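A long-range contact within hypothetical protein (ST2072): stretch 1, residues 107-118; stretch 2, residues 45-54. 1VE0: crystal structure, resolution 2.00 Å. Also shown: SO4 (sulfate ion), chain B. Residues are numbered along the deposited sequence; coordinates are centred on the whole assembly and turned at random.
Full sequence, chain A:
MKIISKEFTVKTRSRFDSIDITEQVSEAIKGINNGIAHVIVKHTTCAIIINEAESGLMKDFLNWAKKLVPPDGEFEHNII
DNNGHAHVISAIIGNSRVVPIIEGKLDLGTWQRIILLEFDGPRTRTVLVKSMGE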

# COMPACT_ATOMS: atom_id res chain seq x y z
N ASP A 107 6.95 1.40 16.57
CA ASP A 107 6.50 2.76 16.80
C ASP A 107 5.07 2.89 16.25
O ASP A 107 4.86 3.30 15.11
CB ASP A 107 7.47 3.73 16.09
CG ASP A 107 7.13 5.19 16.33
OD1 ASP A 107 6.51 5.50 17.36
OD2 ASP A 107 7.52 6.04 15.49
N LEU A 108 4.11 2.52 17.10
CA LEU A 108 2.69 2.53 16.75
C LEU A 108 1.89 3.63 17.42
O LEU A 108 2.18 4.02 18.56
CB LEU A 108 2.07 1.17 17.12
CG LEU A 108 2.67 -0.03 16.38
CD1 LEU A 108 2.36 -1.35 17.11
CD2 LEU A 108 2.12 -0.03 14.97
N GLY A 109 0.88 4.13 16.71
CA GLY A 109 0.01 5.16 17.26
C GLY A 109 -0.88 4.54 18.32
O GLY A 109 -0.92 3.32 18.48
N THR A 110 -1.58 5.39 19.06
CA THR A 110 -2.48 4.95 20.13
C THR A 110 -3.37 3.76 19.75
O THR A 110 -3.45 2.78 20.48
CB THR A 110 -3.41 6.12 20.56
OG1 THR A 110 -2.61 7.23 20.97
CG2 THR A 110 -4.30 5.71 21.73
N TRP A 111 -4.02 3.86 18.60
CA TRP A 111 -4.94 2.81 18.16
C TRP A 111 -4.42 1.86 17.08
O TRP A 111 -5.19 1.07 16.55
CB TRP A 111 -6.24 3.45 17.67
CG TRP A 111 -6.80 4.47 18.61
CD1 TRP A 111 -6.86 5.82 18.41
CD2 TRP A 111 -7.31 4.24 19.94
NE1 TRP A 111 -7.38 6.45 19.52
CE2 TRP A 111 -7.66 5.50 20.48
CE3 TRP A 111 -7.50 3.09 20.72
CZ2 TRP A 111 -8.20 5.65 21.76
CZ3 TRP A 111 -8.03 3.24 22.01
CH2 TRP A 111 -8.37 4.51 22.51
N GLN A 112 -3.12 1.91 16.76
CA GLN A 112 -2.58 1.05 15.71
C GLN A 112 -2.15 -0.35 16.12
O GLN A 112 -1.40 -0.54 17.08
CB GLN A 112 -1.38 1.69 15.01
CG GLN A 112 -1.69 2.86 14.12
CD GLN A 112 -0.46 3.32 13.38
OE1 GLN A 112 0.62 3.45 13.97
NE2 GLN A 112 -0.60 3.56 12.08
N ARG A 113 -2.61 -1.32 15.35
CA ARG A 113 -2.25 -2.71 15.55
C ARG A 113 -1.96 -3.25 14.15
O ARG A 113 -2.44 -2.72 13.16
CB ARG A 113 -3.42 -3.48 16.18
CG ARG A 113 -3.88 -2.92 17.55
CD ARG A 113 -2.81 -3.07 18.62
NE ARG A 113 -2.63 -4.46 19.02
CZ ARG A 113 -1.80 -4.87 19.98
NH1 ARG A 113 -1.70 -6.16 20.27
NH2 ARG A 113 -1.06 -3.99 20.65
N ILE A 114 -1.14 -4.29 14.08
CA ILE A 114 -0.80 -4.90 12.81
C ILE A 114 -1.83 -6.01 12.66
O ILE A 114 -1.93 -6.88 13.51
CB ILE A 114 0.62 -5.45 12.86
CG1 ILE A 114 1.59 -4.30 13.19
CG2 ILE A 114 0.99 -6.10 11.50
CD1 ILE A 114 3.03 -4.72 13.39
N ILE A 115 -2.60 -5.96 11.58
CA ILE A 115 -3.65 -6.94 11.37
C ILE A 115 -3.55 -7.76 10.09
O ILE A 115 -3.30 -7.21 9.02
CB ILE A 115 -5.02 -6.21 11.37
CG1 ILE A 115 -5.24 -5.53 12.72
CG2 ILE A 115 -6.14 -7.19 11.05
CD1 ILE A 115 -6.28 -4.44 12.70
N LEU A 116 -3.75 -9.07 10.20
CA LEU A 116 -3.75 -9.92 9.00
C LEU A 116 -5.22 -10.12 8.61
O LEU A 116 -6.03 -10.50 9.44
CB LEU A 116 -3.10 -11.28 9.27
CG LEU A 116 -3.37 -12.38 8.22
CD1 LEU A 116 -2.77 -12.00 6.88
CD2 LEU A 116 -2.77 -13.69 8.70
N LEU A 117 -5.56 -9.85 7.35
CA LEU A 117 -6.93 -10.02 6.86
C LEU A 117 -6.92 -11.22 5.93
O LEU A 117 -6.14 -11.28 4.98
CB LEU A 117 -7.42 -8.76 6.12
CG LEU A 117 -7.63 -7.47 6.94
CD1 LEU A 117 -8.18 -6.37 6.01
CD2 LEU A 117 -8.61 -7.71 8.10
N GLU A 118 -7.78 -12.18 6.23
CA GLU A 118 -7.90 -13.43 5.49
C GLU A 118 -9.19 -13.42 4.68
O GLU A 118 -10.25 -13.07 5.19
CB GLU A 118 -7.91 -14.59 6.50
CG GLU A 118 -8.26 -15.97 5.97
CD GLU A 118 -7.23 -16.52 5.02
OE1 GLU A 118 -7.25 -16.12 3.83
OE2 GLU A 118 -6.39 -17.35 5.46
S SO4 B . -1.76 -18.02 -1.62
O1 SO4 B . -0.77 -18.77 -0.82
O2 SO4 B . -2.38 -16.98 -0.79
O3 SO4 B . -2.79 -18.95 -2.09
O4 SO4 B . -1.08 -17.37 -2.77
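Stretch 2 45-54: TCAIIINEAE

How does stretch 2 lie on stretch 1? Residues 46-51 form an extended strand that runs antiparallel to strand 113-118, with 153° between their N-to-C directions and a closest approach of 4.7 Å between the axes. The register pairs Arg113 with Asn51, Ile115 with Ile49 and Leu117 with Ala47 as hydrogen-bonded pairs, their CA atoms 5.2 to 5.4 Å apart. Alternating with them are the non-hydrogen-bonded pairs Ile114 with Ile50, Leu116 with Ile48 and Glu118 with Cys46, their CA atoms 4.6 to 4.8 Å apart. Together the two stretches bury 867 Å².

Which backbone donors and acceptors are satisfied across the contact? Each hydrogen-bonded pair closes a ring of two bonds. Leu117 N donates to Ala47 O at 2.8 Å, nearly straight at 176°, and Ala47 N returns a bond to Leu117 O at 2.9 Å. Ile115 N reaches Ile49 O at 2.9 Å, while Ile49 N reaches Ile115 O at 3.1 Å. The last ring is more bent: Arg113 N to Asn51 O at 2.8 Å and Asn51 N to Arg113 O at 3.0 Å have angles of 139° and 140°. Between the rings, CA hydrogens add contacts to the same carbonyls, as from Ile50 CA to Arg113 O at 3.3 Å. Beyond the strands, Trp111 O receives a similar contact from Glu52 CA at 3.1 Å.

What satisfies the polar groups where the ladder ends? Before the strand, a type I turn from Gly109 to Gln112 is held by Gln112 N donating to Gly109 O at 3.1 Å, and Gln112 OE1 accepts from Gly109 N at 2.8 Å. The other end of that amide faces a water: Gln112 NE2 donates to it at 2.7 Å, and the water oxygen lies 2.6 Å from Ile50 O, which can only accept, so the water sits between the amide of Gln112 and a carbonyl of a non-hydrogen-bonded pair. In stretch 2, Asn51 OD1 accepts a hydrogen bond from Glu52 N at 2.9 Å. At the opposite end of this strand, Thr45 N and Thr45 OG1 both donate to O2 of the sulfate, at 3.1 and 2.9 Å, an ion probably from the crystallisation liquor.

How do the side chains pack around this ladder? Ile115, Leu117, Ala47 and Ile49 share one face of the sheet, where Ile115 CB lies 3.7 Å from Ile49 CG1 and Leu117 CD1 lies 3.8 Å from Ile49 CG2. Arg113 starts on this face too; its CG comes within 3.9 Å of Ala53 CB before the end of the chain leads away, and its NE and NH1 are hydrogen-bonded elsewhere in the structure. On the other face, Ile114 CG1 meets Ile50 CD1 at 3.8 Å. Leu116 CD1 sits 3.9 Å from Ile48 CD1 and 3.8 Å from Cys46 SG, so this one methyl touches residues of two neighbouring non-hydrogen-bonded pairs.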

# COMPACT_ATOMS: atom_id res chain seq x y z
N THR A 45 -3.79 -14.27 -1.34
CA THR A 45 -5.20 -14.17 -0.97
C THR A 45 -5.49 -13.69 0.44
O THR A 45 -6.59 -13.88 0.96
CB THR A 45 -5.95 -15.50 -1.19
OG1 THR A 45 -5.21 -16.55 -0.57
CG2 THR A 45 -6.12 -15.77 -2.68
N CYS A 46 -4.49 -13.10 1.07
CA CYS A 46 -4.69 -12.51 2.39
C CYS A 46 -3.86 -11.22 2.32
O CYS A 46 -2.99 -11.10 1.46
CB CYS A 46 -4.25 -13.47 3.53
SG CYS A 46 -2.51 -13.92 3.63
N ALA A 47 -4.17 -10.25 3.18
CA ALA A 47 -3.45 -8.99 3.16
C ALA A 47 -3.09 -8.49 4.55
O ALA A 47 -3.55 -9.04 5.56
CB ALA A 47 -4.27 -7.94 2.43
N ILE A 48 -2.27 -7.44 4.60
CA ILE A 48 -1.82 -6.84 5.85
C ILE A 48 -2.26 -5.37 5.88
O ILE A 48 -2.13 -4.66 4.89
CB ILE A 48 -0.25 -6.86 5.99
CG1 ILE A 48 0.28 -8.30 6.06
CG2 ILE A 48 0.19 -6.08 7.23
CD1 ILE A 48 -0.16 -9.10 7.29
N ILE A 49 -2.80 -4.94 7.01
CA ILE A 49 -3.21 -3.55 7.19
C ILE A 49 -2.74 -3.15 8.57
O ILE A 49 -2.46 -4.03 9.39
CB ILE A 49 -4.77 -3.34 7.19
CG1 ILE A 49 -5.40 -4.05 8.40
CG2 ILE A 49 -5.39 -3.84 5.89
CD1 ILE A 49 -6.89 -3.81 8.54
N ILE A 50 -2.61 -1.85 8.81
CA ILE A 50 -2.24 -1.33 10.13
C ILE A 50 -3.45 -0.49 10.54
O ILE A 50 -3.71 0.55 9.94
CB ILE A 50 -1.02 -0.37 10.11
CG1 ILE A 50 0.17 -1.03 9.42
CG2 ILE A 50 -0.65 0.02 11.55
CD1 ILE A 50 0.59 -2.35 10.03
N ASN A 51 -4.21 -0.95 11.53
CA ASN A 51 -5.36 -0.19 11.97
C ASN A 51 -5.83 -0.57 13.37
O ASN A 51 -5.11 -1.24 14.10
CB ASN A 51 -6.50 -0.34 10.95
CG ASN A 51 -7.28 0.95 10.79
OD1 ASN A 51 -8.21 1.22 11.55
ND2 ASN A 51 -6.89 1.77 9.81
N GLU A 52 -7.03 -0.16 13.76
CA GLU A 52 -7.50 -0.46 15.11
C GLU A 52 -8.14 -1.84 15.19
O GLU A 52 -9.00 -2.19 14.37
CB GLU A 52 -8.47 0.62 15.60
CG GLU A 52 -8.87 0.46 17.06
CD GLU A 52 -9.83 1.53 17.56
OE1 GLU A 52 -10.33 1.40 18.69
OE2 GLU A 52 -10.07 2.51 16.82
N ALA A 53 -7.73 -2.62 16.17
CA ALA A 53 -8.27 -3.96 16.33
C ALA A 53 -9.47 -3.99 17.28
O ALA A 53 -9.59 -4.91 18.09
CB ALA A 53 -7.18 -4.90 16.83
N GLU A 54 -10.34 -2.99 17.19
CA GLU A 54 -11.51 -3.00 18.05
C GLU A 54 -12.41 -4.15 17.56
O GLU A 54 -12.47 -4.43 16.36
CB GLU A 54 -12.25 -1.67 17.98
CG GLU A 54 -13.46 -1.61 18.91
CD GLU A 54 -14.75 -1.99 18.22
OE1 GLU A 54 -15.63 -2.61 18.87
OE2 GLU A 54 -14.90 -1.66 17.02
O HOH W 1 -2.90 2.86 10.79